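Local coordinates for pyridoxamine 5'-phosphate oxidase (Burkholderia, PDB 4HMW), which catalyses FMN-dependent oxidations in the terminal steps of phenazine biosynthesis, passing electrons from hydrogenated phenazine precursors to molecular oxygen, at the interface of chains A and B. Numbering follows the deposited sequence. Chains: chain A/B, Pyridoxamine 5'-phosphate oxidase.

Contact 1: the interface of chains A and B. Residues chain A 149, 152; chain B 23-24, 195.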
ATOM      1  N   LEU A 149      21.368 -10.074   5.780  1.00 18.93           N
ATOM      2  CA  LEU A 149      21.654 -11.457   5.473  1.00 17.55           C
ATOM      3  C   LEU A 149      23.135 -11.610   5.208  1.00 21.82           C
ATOM      4  O   LEU A 149      23.664 -11.034   4.252  1.00 25.98           O
ATOM      5  CB  LEU A 149      20.853 -11.870   4.243  1.00 17.83           C
ATOM      6  CG  LEU A 149      21.118 -13.297   3.739  1.00 20.86           C
ATOM      7  CD1 LEU A 149      20.687 -14.334   4.756  1.00 21.21           C
ATOM      8  CD2 LEU A 149      20.376 -13.503   2.453  1.00 22.10           C
ATOM      9  N   ARG A 152      23.334 -16.710   2.707  1.00 21.96           N
ATOM     10  CA  ARG A 152      22.092 -17.336   2.259  1.00 20.18           C
ATOM     11  C   ARG A 152      22.089 -18.841   2.535  1.00 16.92           C
ATOM     12  O   ARG A 152      21.105 -19.383   3.043  1.00 18.05           O
ATOM     13  CB  ARG A 152      21.923 -17.105   0.759  1.00 24.05           C
ATOM     14  CG  ARG A 152      20.608 -17.622   0.159  1.00 27.71           C
ATOM     15  CD  ARG A 152      20.545 -17.447  -1.379  1.00 34.53           C
ATOM     16  NE  ARG A 152      21.585 -16.580  -1.865  1.00 40.81           N
ATOM     17  CZ  ARG A 152      21.779 -16.252  -3.142  1.00 42.49           C
ATOM     18  NH1 ARG A 152      21.020 -16.753  -4.109  1.00 43.04           N
ATOM     19  NH2 ARG A 152      22.752 -15.408  -3.436  1.00 43.54           N
TER
ATOM     20  N   TYR B  23      19.885  -9.604  -7.684  1.00 21.31           N
ATOM     21  CA  TYR B  23      19.996  -9.794  -6.246  1.00 20.98           C
ATOM     22  C   TYR B  23      21.455  -9.960  -5.866  1.00 22.70           C
ATOM     23  O   TYR B  23      21.897  -9.425  -4.861  1.00 23.30           O
ATOM     24  CB  TYR B  23      19.177 -11.016  -5.861  1.00 19.82           C
ATOM     25  CG  TYR B  23      19.209 -11.499  -4.425  1.00 18.72           C
ATOM     26  CD1 TYR B  23      18.700 -10.726  -3.350  1.00 19.29           C
ATOM     27  CD2 TYR B  23      19.647 -12.766  -4.149  1.00 18.72           C
ATOM     28  CE1 TYR B  23      18.701 -11.208  -2.068  1.00 18.32           C
ATOM     29  CE2 TYR B  23      19.614 -13.258  -2.870  1.00 17.22           C
ATOM     30  CZ  TYR B  23      19.155 -12.503  -1.832  1.00 19.44           C
ATOM     31  OH  TYR B  23      19.161 -13.109  -0.573  1.00 21.61           O
ATOM     32  N   ASP B  24      22.219 -10.670  -6.684  1.00 24.87           N
ATOM     33  CA  ASP B  24      23.627 -10.840  -6.363  1.00 28.62           C
ATOM     34  C   ASP B  24      24.531  -9.874  -7.096  1.00 30.18           C
ATOM     35  O   ASP B  24      25.710  -9.769  -6.780  1.00 33.44           O
ATOM     36  CB  ASP B  24      24.055 -12.274  -6.596  1.00 34.24           C
ATOM     37  CG  ASP B  24      23.526 -13.209  -5.523  1.00 39.04           C
ATOM     38  OD1 ASP B  24      23.606 -12.878  -4.307  1.00 39.29           O
ATOM     39  OD2 ASP B  24      23.010 -14.274  -5.899  1.00 42.16           O
ATOM     40  N   LEU B 195      13.036 -18.484   1.715  1.00 18.04           N
ATOM     41  CA  LEU B 195      14.147 -17.548   1.903  1.00 15.40           C
ATOM     42  C   LEU B 195      14.000 -16.503   0.802  1.00 15.18           C
ATOM     43  O   LEU B 195      14.693 -16.522  -0.239  1.00 15.62           O
ATOM     44  CB  LEU B 195      15.513 -18.253   1.867  1.00 17.78           C
ATOM     45  CG  LEU B 195      16.551 -17.533   2.746  1.00 18.19           C
ATOM     46  CD1 LEU B 195      17.832 -18.310   2.884  1.00 18.80           C
ATOM     47  CD2 LEU B 195      16.831 -16.133   2.260  1.00 18.61           C
TER

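Contact 2: the interface of chains A and B. Residues chain A 99-101, 112; chain B 53, 64-67.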
ATOM      1  N   SER A  99      -0.977   2.482   8.708  1.00 17.24           N
ATOM      2  CA  SER A  99      -2.071   2.601   7.770  1.00 14.11           C
ATOM      3  C   SER A  99      -1.970   1.405   6.862  1.00 15.47           C
ATOM      4  O   SER A  99      -0.935   1.172   6.252  1.00 20.01           O
ATOM      5  CB  SER A  99      -1.984   3.909   6.978  1.00 16.60           C
ATOM      6  OG  SER A  99      -3.042   4.036   6.038  1.00 20.83           O
ATOM      7  N   GLY A 100      -3.066   0.662   6.790  1.00 15.24           N
ATOM      8  CA  GLY A 100      -3.141  -0.502   5.932  1.00 15.87           C
ATOM      9  C   GLY A 100      -4.117  -0.291   4.788  1.00 16.75           C
ATOM     10  O   GLY A 100      -5.202   0.252   4.971  1.00 17.41           O
ATOM     11  N   LEU A 101      -3.717  -0.710   3.589  1.00 14.02           N
ATOM     12  CA  LEU A 101      -4.559  -0.519   2.407  1.00 13.46           C
ATOM     13  C   LEU A 101      -4.823  -1.838   1.685  1.00 11.70           C
ATOM     14  O   LEU A 101      -3.912  -2.547   1.311  1.00 13.73           O
ATOM     15  CB  LEU A 101      -3.907   0.489   1.460  1.00 15.65           C
ATOM     16  CG  LEU A 101      -4.681   0.890   0.219  1.00 14.52           C
ATOM     17  CD1 LEU A 101      -5.906   1.741   0.585  1.00 15.38           C
ATOM     18  CD2 LEU A 101      -3.760   1.601  -0.780  1.00 13.99           C
ATOM     19  N   MET A 112      -9.123   1.552   3.272  1.00 17.43           N
ATOM     20  CA  MET A 112      -8.023   2.125   4.027  1.00 17.44           C
ATOM     21  C   MET A 112      -8.324   2.020   5.512  1.00 16.45           C
ATOM     22  O   MET A 112      -9.398   2.406   5.948  1.00 17.23           O
ATOM     23  CB  MET A 112      -7.790   3.601   3.682  1.00 16.66           C
ATOM     24  CG  MET A 112      -6.587   4.193   4.459  1.00 20.10           C
ATOM     25  SD  MET A 112      -6.642   5.985   4.575  1.00 25.04           S
ATOM     26  CE  MET A 112      -7.768   6.225   5.956  1.00 26.51           C
TER
ATOM     27  N   ALA B  53       0.423   1.716  -3.820  1.00 13.69           N
ATOM     28  CA  ALA B  53      -0.153   2.093  -2.534  1.00 12.92           C
ATOM     29  C   ALA B  53       0.681   3.213  -1.941  1.00 13.45           C
ATOM     30  O   ALA B  53       1.788   2.973  -1.471  1.00 14.24           O
ATOM     31  CB  ALA B  53      -0.177   0.897  -1.617  1.00 12.85           C
ATOM     32  N   SER B  64      -1.879   8.047   6.282  1.00 16.48           N
ATOM     33  CA  SER B  64      -2.991   7.702   5.418  1.00 15.44           C
ATOM     34  C   SER B  64      -2.437   7.085   4.119  1.00 15.51           C
ATOM     35  O   SER B  64      -1.266   7.223   3.807  1.00 14.81           O
ATOM     36  CB  SER B  64      -3.831   8.939   5.107  1.00 18.30           C
ATOM     37  OG  SER B  64      -3.071   9.852   4.353  1.00 19.50           O
ATOM     38  N   SER B  65      -3.279   6.349   3.413  1.00 14.89           N
ATOM     39  CA  SER B  65      -2.853   5.651   2.212  0.64 15.40           C
ATOM     40  C   SER B  65      -4.003   5.523   1.217  1.00 14.71           C
ATOM     41  O   SER B  65      -5.163   5.574   1.581  1.00 17.04           O
ATOM     42  CB  SER B  65      -2.212   4.287   2.538  0.64 18.88           C
ATOM     43  OG  SER B  65      -3.047   3.465   3.312  0.64 23.91           O
ATOM     44  N   ARG B  66      -3.637   5.397  -0.047  1.00 14.16           N
ATOM     45  CA  ARG B  66      -4.568   5.216  -1.144  1.00 14.16           C
ATOM     46  C   ARG B  66      -3.803   4.733  -2.367  1.00 13.31           C
ATOM     47  O   ARG B  66      -2.574   4.905  -2.477  1.00 14.29           O
ATOM     48  CB  ARG B  66      -5.289   6.532  -1.481  1.00 13.86           C
ATOM     49  CG  ARG B  66      -4.445   7.567  -2.235  1.00 14.61           C
ATOM     50  CD  ARG B  66      -3.326   8.117  -1.420  1.00 16.04           C
ATOM     51  NE  ARG B  66      -3.806   8.903  -0.310  1.00 15.44           N
ATOM     52  CZ  ARG B  66      -3.078   9.327   0.721  1.00 15.91           C
ATOM     53  NH1 ARG B  66      -1.824   8.984   0.910  1.00 17.33           N
ATOM     54  NH2 ARG B  66      -3.635  10.124   1.599  1.00 17.33           N
ATOM     55  N   VAL B  67      -4.516   4.129  -3.294  1.00 13.60           N
ATOM     56  CA  VAL B  67      -3.909   3.727  -4.531  1.00 12.55           C
ATOM     57  C   VAL B  67      -3.805   4.920  -5.516  1.00 13.02           C
ATOM     58  O   VAL B  67      -4.723   5.732  -5.648  1.00 14.77           O
ATOM     59  CB  VAL B  67      -4.738   2.598  -5.244  1.00 15.22           C
ATOM     60  CG1 VAL B  67      -4.170   2.309  -6.653  1.00 16.63           C
ATOM     61  CG2 VAL B  67      -4.817   1.297  -4.371  1.00 18.93           C
TER

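Contact 3: the interface of chains A and B. Residues chain A 146-149; chain B 211-213.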
ATOM      1  N   SER A 146      14.597  -8.815   8.483  1.00 14.15           N
ATOM      2  CA  SER A 146      15.086  -7.479   8.148  1.00 14.42           C
ATOM      3  C   SER A 146      16.514  -7.136   8.599  1.00 16.52           C
ATOM      4  O   SER A 146      17.048  -6.108   8.187  1.00 19.56           O
ATOM      5  CB  SER A 146      14.091  -6.367   8.526  1.00 16.45           C
ATOM      6  OG  SER A 146      12.833  -6.724   8.035  1.00 18.20           O
ATOM      7  N   ASP A 147      17.119  -7.980   9.426  1.00 14.91           N
ATOM      8  CA  ASP A 147      18.560  -7.893   9.666  1.00 17.44           C
ATOM      9  C   ASP A 147      19.291  -8.210   8.362  1.00 17.14           C
ATOM     10  O   ASP A 147      18.753  -8.890   7.464  1.00 16.09           O
ATOM     11  CB  ASP A 147      19.001  -8.897  10.737  1.00 20.08           C
ATOM     12  CG  ASP A 147      18.547  -8.526  12.153  1.00 27.28           C
ATOM     13  OD1 ASP A 147      17.732  -7.582  12.344  1.00 30.04           O
ATOM     14  OD2 ASP A 147      19.012  -9.223  13.102  1.00 29.72           O
ATOM     15  N   GLU A 148      20.521  -7.736   8.249  1.00 17.90           N
ATOM     16  CA  GLU A 148      21.341  -8.055   7.108  1.00 18.48           C
ATOM     17  C   GLU A 148      21.533  -9.571   6.997  1.00 18.51           C
ATOM     18  O   GLU A 148      21.772 -10.270   7.988  1.00 17.70           O
ATOM     19  CB  GLU A 148      22.685  -7.352   7.192  1.00 21.26           C
ATOM     20  CG  GLU A 148      23.526  -7.635   5.961  1.00 25.09           C
ATOM     21  CD  GLU A 148      24.755  -6.720   5.792  1.00 29.86           C
ATOM     22  OE1 GLU A 148      25.089  -5.944   6.707  1.00 33.55           O
ATOM     23  OE2 GLU A 148      25.381  -6.773   4.712  1.00 28.76           O
ATOM     24  N   LEU A 149      21.368 -10.074   5.780  1.00 18.93           N
ATOM     25  CA  LEU A 149      21.654 -11.457   5.473  1.00 17.55           C
ATOM     26  C   LEU A 149      23.135 -11.610   5.208  1.00 21.82           C
ATOM     27  O   LEU A 149      23.664 -11.034   4.252  1.00 25.98           O
ATOM     28  CB  LEU A 149      20.853 -11.870   4.243  1.00 17.83           C
ATOM     29  CG  LEU A 149      21.118 -13.297   3.739  1.00 20.86           C
ATOM     30  CD1 LEU A 149      20.687 -14.334   4.756  1.00 21.21           C
ATOM     31  CD2 LEU A 149      20.376 -13.503   2.453  1.00 22.10           C
TER
ATOM     32  N   THR B 211      22.120  -3.704   0.363  1.00 19.47           N
ATOM     33  CA  THR B 211      22.182  -4.754   1.369  0.68 19.05           C
ATOM     34  C   THR B 211      21.175  -5.841   1.033  1.00 17.49           C
ATOM     35  O   THR B 211      20.094  -5.544   0.556  1.00 18.57           O
ATOM     36  CB  THR B 211      21.762  -4.198   2.776  0.68 22.71           C
ATOM     37  OG1 THR B 211      22.263  -2.862   2.968  0.68 27.50           O
ATOM     38  CG2 THR B 211      22.225  -5.103   3.912  0.68 23.64           C
ATOM     39  N   GLN B 212      21.520  -7.102   1.311  1.00 14.52           N
ATOM     40  CA  GLN B 212      20.541  -8.181   1.254  1.00 13.88           C
ATOM     41  C   GLN B 212      19.983  -8.379   2.664  1.00 14.60           C
ATOM     42  O   GLN B 212      20.719  -8.304   3.627  1.00 15.29           O
ATOM     43  CB  GLN B 212      21.168  -9.493   0.768  1.00 15.52           C
ATOM     44  CG  GLN B 212      21.699  -9.417  -0.666  1.00 16.46           C
ATOM     45  CD  GLN B 212      22.372 -10.715  -1.093  1.00 21.73           C
ATOM     46  OE1 GLN B 212      22.884 -11.464  -0.257  1.00 27.29           O
ATOM     47  NE2 GLN B 212      22.367 -10.993  -2.391  1.00 21.32           N
ATOM     48  N   LEU B 213      18.685  -8.621   2.768  1.00 14.97           N
ATOM     49  CA  LEU B 213      18.019  -8.725   4.074  1.00 13.95           C
ATOM     50  C   LEU B 213      17.464 -10.125   4.337  1.00 15.08           C
ATOM     51  O   LEU B 213      17.070 -10.850   3.410  1.00 15.77           O
ATOM     52  CB  LEU B 213      16.854  -7.714   4.183  1.00 13.78           C
ATOM     53  CG  LEU B 213      17.178  -6.278   3.817  1.00 14.52           C
ATOM     54  CD1 LEU B 213      15.912  -5.446   3.879  1.00 15.26           C
ATOM     55  CD2 LEU B 213      18.250  -5.654   4.709  1.00 15.90           C
TER
HETATM   56  O   HOH W   1      24.218  -7.782   2.220  1.00 31.64           O
HETATM   57  O   HOH W   2      24.309 -11.922   1.719  1.00 40.98           O

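Contact 4: the interface of chains A and B. Residues chain A 47-48, 51, 67, 103, 105; chain B 103, 105.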
ATOM      1  N   ARG A  47      -8.214 -12.512  -5.800  1.00 19.41           N
ATOM      2  CA  ARG A  47      -6.927 -13.116  -5.464  1.00 19.50           C
ATOM      3  C   ARG A  47      -6.235 -12.375  -4.323  1.00 18.99           C
ATOM      4  O   ARG A  47      -5.994 -11.168  -4.406  1.00 18.61           O
ATOM      5  CB  ARG A  47      -6.025 -13.120  -6.678  1.00 20.81           C
ATOM      6  CG  ARG A  47      -4.728 -13.853  -6.460  1.00 22.84           C
ATOM      7  CD  ARG A  47      -3.913 -13.906  -7.743  1.00 25.24           C
ATOM      8  NE  ARG A  47      -2.734 -14.748  -7.587  1.00 26.71           N
ATOM      9  CZ  ARG A  47      -1.957 -15.149  -8.589  1.00 28.10           C
ATOM     10  NH1 ARG A  47      -2.222 -14.769  -9.836  1.00 28.71           N
ATOM     11  NH2 ARG A  47      -0.912 -15.937  -8.340  1.00 29.96           N
ATOM     12  N   GLU A  48      -5.880 -13.124  -3.280  1.00 18.03           N
ATOM     13  CA  GLU A  48      -5.240 -12.572  -2.072  1.00 17.46           C
ATOM     14  C   GLU A  48      -5.891 -11.295  -1.546  1.00 18.84           C
ATOM     15  O   GLU A  48      -5.260 -10.224  -1.503  1.00 18.27           O
ATOM     16  CB  GLU A  48      -3.748 -12.325  -2.343  1.00 18.06           C
ATOM     17  CG  GLU A  48      -2.964 -13.603  -2.578  1.00 20.12           C
ATOM     18  CD  GLU A  48      -1.477 -13.353  -2.801  1.00 22.53           C
ATOM     19  OE1 GLU A  48      -0.903 -12.447  -2.130  1.00 21.36           O
ATOM     20  OE2 GLU A  48      -0.884 -14.051  -3.657  1.00 27.32           O
ATOM     21  N   ALA A  51      -4.172  -9.206   1.430  1.00 17.16           N
ATOM     22  CA  ALA A  51      -2.827  -8.636   1.275  1.00 15.80           C
ATOM     23  C   ALA A  51      -2.890  -7.121   1.469  1.00 13.51           C
ATOM     24  O   ALA A  51      -3.291  -6.361   0.582  1.00 15.91           O
ATOM     25  CB  ALA A  51      -2.228  -8.987  -0.083  1.00 17.93           C
ATOM     26  N   VAL A  67       3.927  -5.473   2.193  1.00 10.65           N
ATOM     27  CA  VAL A  67       2.711  -6.295   2.240  1.00 11.62           C
ATOM     28  C   VAL A  67       2.654  -7.132   3.530  1.00 10.78           C
ATOM     29  O   VAL A  67       3.656  -7.725   3.935  1.00 12.45           O
ATOM     30  CB  VAL A  67       2.629  -7.235   1.041  1.00 13.14           C
ATOM     31  CG1 VAL A  67       1.376  -8.107   1.120  1.00 13.53           C
ATOM     32  CG2 VAL A  67       2.659  -6.434  -0.245  1.00 14.52           C
ATOM     33  N   TYR A 103      -6.665  -3.420  -1.730  1.00 14.35           N
ATOM     34  CA  TYR A 103      -7.112  -3.024  -3.070  1.00 14.85           C
ATOM     35  C   TYR A 103      -7.375  -4.291  -3.882  1.00 13.70           C
ATOM     36  O   TYR A 103      -6.484  -5.142  -4.055  1.00 13.76           O
ATOM     37  CB  TYR A 103      -6.124  -2.104  -3.771  1.00 15.90           C
ATOM     38  CG  TYR A 103      -6.507  -1.846  -5.235  1.00 16.90           C
ATOM     39  CD1 TYR A 103      -7.798  -1.467  -5.566  1.00 17.35           C
ATOM     40  CD2 TYR A 103      -5.595  -2.015  -6.271  1.00 19.10           C
ATOM     41  CE1 TYR A 103      -8.181  -1.265  -6.896  1.00 19.89           C
ATOM     42  CE2 TYR A 103      -5.953  -1.796  -7.609  1.00 19.54           C
ATOM     43  CZ  TYR A 103      -7.249  -1.406  -7.910  1.00 20.29           C
ATOM     44  OH  TYR A 103      -7.642  -1.239  -9.218  1.00 21.19           O
ATOM     45  N   ARG A 105      -8.396  -5.499  -7.400  1.00 17.26           N
ATOM     46  CA  ARG A 105      -8.495  -5.166  -8.840  1.00 17.40           C
ATOM     47  C   ARG A 105      -9.759  -5.747  -9.478  1.00 19.74           C
ATOM     48  O   ARG A 105     -10.365  -5.122 -10.341  1.00 20.22           O
ATOM     49  CB  ARG A 105      -7.264  -5.674  -9.592  1.00 16.15           C
ATOM     50  CG  ARG A 105      -5.973  -4.939  -9.263  1.00 15.23           C
ATOM     51  CD  ARG A 105      -4.792  -5.849  -9.429  1.00 15.46           C
ATOM     52  NE  ARG A 105      -3.514  -5.155  -9.369  1.00 15.91           N
ATOM     53  CZ  ARG A 105      -2.868  -4.821  -8.261  1.00 14.61           C
ATOM     54  NH1 ARG A 105      -3.360  -5.126  -7.079  1.00 15.34           N
ATOM     55  NH2 ARG A 105      -1.713  -4.198  -8.361  1.00 16.11           N
TER
ATOM     56  N   TYR B 103       2.860  -4.254  -5.575  1.00 11.10           N
ATOM     57  CA  TYR B 103       2.814  -5.668  -5.242  1.00 11.08           C
ATOM     58  C   TYR B 103       2.116  -6.390  -6.343  1.00 11.11           C
ATOM     59  O   TYR B 103       0.957  -6.088  -6.668  1.00 12.17           O
ATOM     60  CB  TYR B 103       2.124  -5.969  -3.887  1.00 13.26           C
ATOM     61  CG  TYR B 103       1.893  -7.452  -3.660  1.00 14.31           C
ATOM     62  CD1 TYR B 103       2.937  -8.350  -3.845  1.00 13.18           C
ATOM     63  CD2 TYR B 103       0.658  -7.950  -3.206  1.00 15.04           C
ATOM     64  CE1 TYR B 103       2.753  -9.715  -3.651  1.00 16.76           C
ATOM     65  CE2 TYR B 103       0.459  -9.323  -3.001  1.00 14.51           C
ATOM     66  CZ  TYR B 103       1.510 -10.193  -3.233  1.00 16.73           C
ATOM     67  OH  TYR B 103       1.335 -11.542  -3.070  1.00 17.10           O
ATOM     68  N   ARG B 105       0.886  -9.967  -7.462  1.00 13.03           N
ATOM     69  CA  ARG B 105       0.545 -11.299  -6.990  1.00 13.20           C
ATOM     70  C   ARG B 105       1.048 -12.368  -7.961  1.00 14.98           C
ATOM     71  O   ARG B 105       1.448 -13.473  -7.539  1.00 16.23           O
ATOM     72  CB  ARG B 105      -0.985 -11.423  -6.836  1.00 15.95           C
ATOM     73  CG  ARG B 105      -1.538 -10.617  -5.690  1.00 16.06           C
ATOM     74  CD  ARG B 105      -2.984 -10.161  -5.950  1.00 13.87           C
ATOM     75  NE  ARG B 105      -3.682  -9.674  -4.755  1.00 15.40           N
ATOM     76  CZ  ARG B 105      -3.558  -8.439  -4.287  1.00 13.84           C
ATOM     77  NH1 ARG B 105      -2.765  -7.575  -4.899  1.00 13.62           N
ATOM     78  NH2 ARG B 105      -4.252  -8.053  -3.230  1.00 16.10           N
TER
HETATM   79  O   HOH W   3      -0.988  -4.626  -5.398  1.00 17.88           O
HETATM   80  O   HOH W   4      -3.685  -5.051  -3.544  1.00 24.02           O
HETATM   81  O   HOH W   5       1.223 -14.604  -5.043  1.00 31.52           O

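Contact 1: the interface of chains A and B
A:Arg152 reaches across to B:Asp24 with a salt bridge in the two-fold interface between subunits of the pyridoxamine 5'-phosphate oxidase family. NH2 of A:Arg152 donates to OD2 of the B:Asp24 carboxylate at 2.7 Å, and the bond is fairly straight, 164° at the hydrogen. The acceptor lies in the guanidinium plane and uses its syn lone pair; the two flat groups, approaching from opposite directions, are nearly coplanar, 25° apart. The second carboxylate oxygen, OD1, is also near NH2, but no N-H points at it.

Beside this pair stands B:Tyr23, whose ring edge meets the guanidinium face: CE2 of B:Tyr23 sits over the centre of the group, 3.7 Å from CZ of A:Arg152. The planes are steeply inclined, which makes this an edge-on-face packing and not a stack. The phenol oxygen OH of B:Tyr23 lies 3.3 Å from the methyl CD2 of A:Leu149, the two side chains crossing at about a right angle.

Further back, B:Leu195 touches the root of the arginine, with its methyl CD1 4.0 Å from CG of A:Arg152. That arginine begins helix 152-164; its chain runs extended through CG and then bends at chi3 (-13°), which turns the guanidinium towards the aspartate.

Contact 2: the interface of chains A and B
The hydroxyls of A:Ser99 and B:Ser65 meet in a hydrogen bond, OG to OG at 2.8 Å, whose direction the structure does not settle. It joins strand 97-104 of one subunit to strand 63-69 of the other, in the FMN-binding fold of the pyridoxamine 5'-phosphate oxidase family. The two serines reach this bond differently: OG of A:Ser99 is anti to its own nitrogen (chi1 179°), whereas OG of B:Ser65 stands between nitrogen and carbonyl carbon (chi1 55°).

A:Met112, from strand 109-114, lies against the backbone of B:Ser65. The sulfur SD of A:Met112 is 3.4 Å from the carbonyl O of B:Ser65. The amide N of B:Ser65 makes a weak but straight hydrogen bond to the same SD of A:Met112 at 3.6 Å.

Alongside, A:Leu101 presents the methyl CD2 to a small apolar surface on chain B. CD2 of A:Leu101 is 3.7 Å from CB of B:Ala53 and also touches CA of B:Arg66 and CG2 of B:Val67, so one branch of the leucine spans strands 51-57 and 63-69.

B:Arg66 and B:Val67 are FMN-binding residues. Within chain B, NH2 of B:Arg66 donates to OG of B:Ser64 at 2.8 Å, the hydroxyl tilted 33° from the guanidinium plane, which may help to hold that side chain.

Contact 3: the interface of chains A and B
A:Glu148 and B:Thr211 cross at about a right angle, the methyl CG2 of B:Thr211 resting against the aliphatic part of the glutamate, 3.5 Å from CG of A:Glu148. The glutamate CG is anti to the backbone N (chi1 -177°) and the chain stays extended beyond it, which carries its carboxylate past the methyl to water 1. That water lies 2.9 Å from OE2 of A:Glu148 and 2.9 Å from the amide N of B:Gln212, linking the side chain of one subunit to the backbone of the other.

The main chains are joined directly as well. N of A:Leu149 donates to the carbonyl O of B:Gln212 at 2.9 Å, in an antiparallel beta bridge that pairs A:Glu148 with B:Leu213.

The side chain of B:Gln212 extends beyond CG (chi2 177°) and brings its amide oxygen OE1 to water 2, which also meets the carbonyl O of A:Leu149 at 2.8 Å. In the other direction along the chain, B:Leu213 turns its methyl CD2 towards the carbonyl O of A:Ser146, at 3.7 Å.

Since A:Ser146 is an FMN-binding residue, the contact anchors the C-terminal segment of one subunit against the loop that serves the partner's cofactor site, and probably steadies that loop.

Contact 4: the interface of chains A and B
B:Tyr103 and B:Arg105 pack closely against A:Arg47, A:Glu48 and A:Val67 on one side of this contact, while waters 3 and 4 join the subunits on the other. In the tight part OH of B:Tyr103 donates to OE1 of A:Glu48 at 2.6 Å; it meets that oxygen on the syn side, 17° out of the carboxylate plane, and the oxygen lies in the plane of the ring at its edge. A further water, 5, flanks this pair, bridging OE2 of A:Glu48 and the carbonyl O of B:Arg105. The methyl CG2 of A:Val67 supports the other end of the ring, 3.6 Å from CG of B:Tyr103.

B:Arg105 runs antiparallel to A:Glu48, its chain stretched out (chi2 151°) to carry the guanidinium to the backbone carbonyls. NE of B:Arg105 donates to O of A:Arg47 at 2.8 Å, and NH2 of B:Arg105 to O of A:Glu48 at 3.0 Å. CE2 of B:Tyr103 covers one guanidinium face towards its rim.

The wetter side lies near the two-fold axis, where A:Arg105 and B:Arg105 cross, NH1 to NH1 at 3.3 Å. Here water 4 joins NH1 and NH2 of B:Arg105 to the carbonyl O of A:Tyr103. Water 3 does the same for A:Arg105 and the carbonyl O of B:Tyr103, and the waters probably ease the approach of the like charges.

The contact ties the subunits together at the dimer centre, with A:Glu48, A:Val67 and B:Tyr103 all belonging to FMN pockets.

Measured between the centres of their C-alpha atoms, contacts 1 and 3 are about 8 Å apart; they form one peripheral region and share A:Leu149. Contacts 2 and 4 lie nearer the middle of the dimer, about 13 Å apart by the same measure; both draw on strands 51-57, 63-69 and 97-104, and Val67 takes part in each, from chain B in contact 2 and chain A in contact 4. The centre of contact 1 is about 29 Å from that of contact 2. With their twins, the contacts fasten core and both flanks. FMN-binding residues occur in contacts 2, 3 and 4, which suggests that cofactor binding and dimerisation are linked.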